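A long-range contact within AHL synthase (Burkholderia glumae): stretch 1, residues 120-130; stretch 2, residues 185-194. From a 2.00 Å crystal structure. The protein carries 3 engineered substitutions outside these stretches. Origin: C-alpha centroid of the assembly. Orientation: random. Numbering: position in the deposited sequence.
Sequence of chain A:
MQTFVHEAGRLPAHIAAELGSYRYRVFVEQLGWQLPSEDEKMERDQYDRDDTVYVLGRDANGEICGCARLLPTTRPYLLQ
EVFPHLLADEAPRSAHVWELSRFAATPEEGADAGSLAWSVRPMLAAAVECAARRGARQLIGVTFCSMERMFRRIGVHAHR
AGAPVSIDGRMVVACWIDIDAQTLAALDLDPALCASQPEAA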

# COMPACT_ATOMS: atom_id res chain seq x y z
N VAL A 120 -10.27 -5.34 -2.91
CA VAL A 120 -8.89 -5.37 -2.46
C VAL A 120 -8.02 -6.07 -3.48
O VAL A 120 -6.92 -5.61 -3.81
N ARG A 121 -8.51 -7.19 -4.01
CA ARG A 121 -7.73 -7.97 -4.96
C ARG A 121 -7.13 -7.21 -6.14
O ARG A 121 -5.92 -7.26 -6.35
N PRO A 122 -7.96 -6.49 -6.92
CA PRO A 122 -7.41 -5.74 -8.06
C PRO A 122 -6.37 -4.70 -7.64
O PRO A 122 -5.37 -4.50 -8.33
N MET A 123 -6.62 -4.04 -6.51
CA MET A 123 -5.69 -3.03 -6.02
C MET A 123 -4.35 -3.69 -5.68
O MET A 123 -3.29 -3.17 -6.01
N LEU A 124 -4.41 -4.84 -5.02
CA LEU A 124 -3.20 -5.56 -4.66
C LEU A 124 -2.46 -6.06 -5.90
O LEU A 124 -1.24 -5.94 -6.00
N ALA A 125 -3.22 -6.60 -6.85
CA ALA A 125 -2.62 -7.12 -8.08
C ALA A 125 -1.81 -6.05 -8.81
O ALA A 125 -0.70 -6.31 -9.27
N ALA A 126 -2.37 -4.85 -8.90
CA ALA A 126 -1.70 -3.74 -9.57
C ALA A 126 -0.40 -3.39 -8.84
O ALA A 126 0.64 -3.23 -9.47
N ALA A 127 -0.48 -3.28 -7.52
CA ALA A 127 0.69 -2.96 -6.72
C ALA A 127 1.78 -4.01 -6.90
O ALA A 127 2.93 -3.68 -7.20
N VAL A 128 1.42 -5.27 -6.73
CA VAL A 128 2.39 -6.35 -6.88
C VAL A 128 3.05 -6.33 -8.26
O VAL A 128 4.27 -6.36 -8.37
N GLU A 129 2.22 -6.27 -9.30
CA GLU A 129 2.70 -6.24 -10.68
C GLU A 129 3.73 -5.13 -10.86
O GLU A 129 4.83 -5.36 -11.37
N CYS A 130 3.36 -3.93 -10.44
CA CYS A 130 4.26 -2.78 -10.56
C CYS A 130 5.58 -3.01 -9.82
O CYS A 130 6.66 -2.87 -10.40
N ALA A 185 0.07 -16.20 -8.96
CA ALA A 185 -1.08 -16.98 -9.42
C ALA A 185 -2.37 -16.50 -8.76
O ALA A 185 -3.39 -16.35 -9.43
N ALA A 186 -2.32 -16.26 -7.46
CA ALA A 186 -3.50 -15.80 -6.74
C ALA A 186 -4.03 -14.46 -7.27
O ALA A 186 -5.22 -14.16 -7.15
N LEU A 187 -3.13 -13.66 -7.85
CA LEU A 187 -3.50 -12.35 -8.37
C LEU A 187 -3.68 -12.34 -9.89
O LEU A 187 -3.91 -11.28 -10.47
N ASP A 188 -3.56 -13.51 -10.52
CA ASP A 188 -3.71 -13.63 -11.97
C ASP A 188 -2.67 -12.83 -12.74
O ASP A 188 -2.98 -12.24 -13.77
N LEU A 189 -1.45 -12.81 -12.23
CA LEU A 189 -0.37 -12.09 -12.88
C LEU A 189 0.57 -13.03 -13.63
O LEU A 189 0.58 -14.25 -13.39
N ASP A 190 1.35 -12.46 -14.54
CA ASP A 190 2.30 -13.21 -15.33
C ASP A 190 3.27 -13.99 -14.44
O ASP A 190 4.04 -13.39 -13.68
N PRO A 191 3.24 -15.33 -14.52
CA PRO A 191 4.14 -16.13 -13.68
C PRO A 191 5.62 -15.80 -13.90
O PRO A 191 6.44 -15.95 -13.00
N ALA A 192 5.95 -15.35 -15.11
CA ALA A 192 7.32 -14.99 -15.44
C ALA A 192 7.83 -13.87 -14.54
O ALA A 192 9.04 -13.69 -14.38
N LEU A 193 6.91 -13.11 -13.96
CA LEU A 193 7.30 -12.02 -13.08
C LEU A 193 8.06 -12.55 -11.87
O LEU A 193 8.73 -11.79 -11.18
N CYS A 194 7.96 -13.86 -11.63
CA CYS A 194 8.61 -14.51 -10.48
C CYS A 194 10.14 -14.43 -10.51
O CYS A 194 10.72 -13.89 -9.54

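How does the end of the helix in stretch 2 meet stretch 1? Ala186 contributes its carbonyl rather than its methyl. Arg121, with chi1 and chi2 both t and chi3 p, starts sideways but extends its guanidinium to this turn, where NH1 donates a weak hydrogen bond to Ala186 O at 3.0 Å. The angle at the hydrogen, 129°, is well short of linear.

What fills the centre of the contact? Leu187, in the mt rotamer, buries the largest area of any residue here. Its CA-to-CB bond points sideways, but the end of the side chain comes nearer the helix of stretch 1. Leu187 CD1 packs 3.5 Å from Val128 CG2, and Leu187 CD2 lies 4.2 Å from Leu124 CD2. Ala125 has only a methyl, and the backbones come close beside it: Ala125 CB is 4.0 Å from Leu187 CB.

Where does charge enter? Asp188 leaves the helix with positive phi in a Schellman motif, and its m side chain meets the edge of the Arg121 guanidinium. Arg121 NH2 and Asp188 OD1, 3.4 Å apart, form a salt bridge with a weak hydrogen bond, so the same guanidinium holds both a backbone carbonyl and a carboxylate.

How does the chain continue along the helix? Leu189, again mt, points toward stretch 1. Its CD1 sits 3.8 Å from Val128 CG1 and 3.6 Å from Ala125 O, while Leu189 CD2 lies 4.3 Å from Ala125 CB and 3.7 Å from Glu129 OE1.

What closes the far end? Water 1 joins the stretches, donating to Glu129 OE1 at 2.5 Å and accepting from Asp190 N at 3.0 Å. Asp190 turns its own carboxylate to local use: OD1 accepts from Ala192 N at 3.2 Å. Leu193, mt, points toward the helix, its CD1 4.3 Å from Glu129 CG.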

# COMPACT_ATOMS: atom_id res chain seq x y z
CB VAL A 120 -8.77 -6.09 -1.10
CG1 VAL A 120 -7.31 -6.35 -0.76
CG2 VAL A 120 -9.43 -5.26 -0.01
CB ARG A 121 -8.56 -9.16 -5.48
CG ARG A 121 -7.68 -10.28 -6.02
CD ARG A 121 -8.48 -11.51 -6.39
NE ARG A 121 -9.01 -11.42 -7.74
CZ ARG A 121 -8.40 -11.91 -8.82
NH1 ARG A 121 -7.23 -12.54 -8.71
NH2 ARG A 121 -8.94 -11.75 -10.01
CB PRO A 122 -8.65 -5.14 -8.72
CG PRO A 122 -9.62 -5.00 -7.57
CD PRO A 122 -9.41 -6.28 -6.80
CB MET A 123 -6.26 -2.34 -4.77
CG MET A 123 -7.35 -1.32 -5.07
SD MET A 123 -6.79 0.02 -6.16
CE MET A 123 -5.34 0.59 -5.29
CB LEU A 124 -3.54 -6.74 -3.75
CG LEU A 124 -2.36 -7.50 -3.12
CD1 LEU A 124 -1.46 -6.53 -2.36
CD2 LEU A 124 -2.90 -8.57 -2.19
CB ALA A 125 -3.71 -7.65 -9.00
CB ALA A 126 -2.62 -2.52 -9.61
CB ALA A 127 0.30 -2.87 -5.25
CB VAL A 128 1.73 -7.73 -6.66
CG1 VAL A 128 2.69 -8.85 -7.04
CG2 VAL A 128 1.31 -7.86 -5.19
CB GLU A 129 1.51 -6.01 -11.61
CG GLU A 129 1.78 -6.29 -13.06
CD GLU A 129 0.51 -6.24 -13.88
OE1 GLU A 129 0.32 -7.13 -14.74
OE2 GLU A 129 -0.30 -5.30 -13.67
CB CYS A 130 3.58 -1.53 -10.01
SG CYS A 130 4.69 -0.11 -9.90
CB ALA A 185 -0.86 -18.46 -9.11
CB ALA A 186 -3.19 -15.67 -5.26
CB LEU A 187 -2.44 -11.32 -7.97
CG LEU A 187 -2.26 -11.14 -6.46
CD1 LEU A 187 -1.02 -10.30 -6.17
CD2 LEU A 187 -3.51 -10.50 -5.88
CB ASP A 188 -5.11 -13.19 -12.39
CG ASP A 188 -6.14 -14.26 -12.14
OD1 ASP A 188 -7.35 -13.94 -12.12
OD2 ASP A 188 -5.74 -15.43 -11.97
CB LEU A 189 0.42 -11.30 -11.83
CG LEU A 189 -0.42 -10.31 -11.02
CD1 LEU A 189 0.42 -9.70 -9.91
CD2 LEU A 189 -0.97 -9.23 -11.95
CB ASP A 190 3.07 -12.25 -16.23
CG ASP A 190 4.12 -12.93 -17.06
OD1 ASP A 190 3.97 -14.15 -17.31
OD2 ASP A 190 5.09 -12.25 -17.47
CB PRO A 191 3.78 -17.57 -14.06
CG PRO A 191 3.29 -17.44 -15.46
CD PRO A 191 2.45 -16.19 -15.41
CB ALA A 192 7.41 -14.57 -16.90
CB LEU A 193 6.06 -11.24 -12.60
CG LEU A 193 5.34 -10.34 -13.61
CD1 LEU A 193 3.98 -9.93 -13.06
CD2 LEU A 193 6.20 -9.11 -13.88
CB CYS A 194 8.18 -15.98 -10.42
SG CYS A 194 8.65 -16.86 -8.90
O HOH W 1 1.00 -9.50 -15.08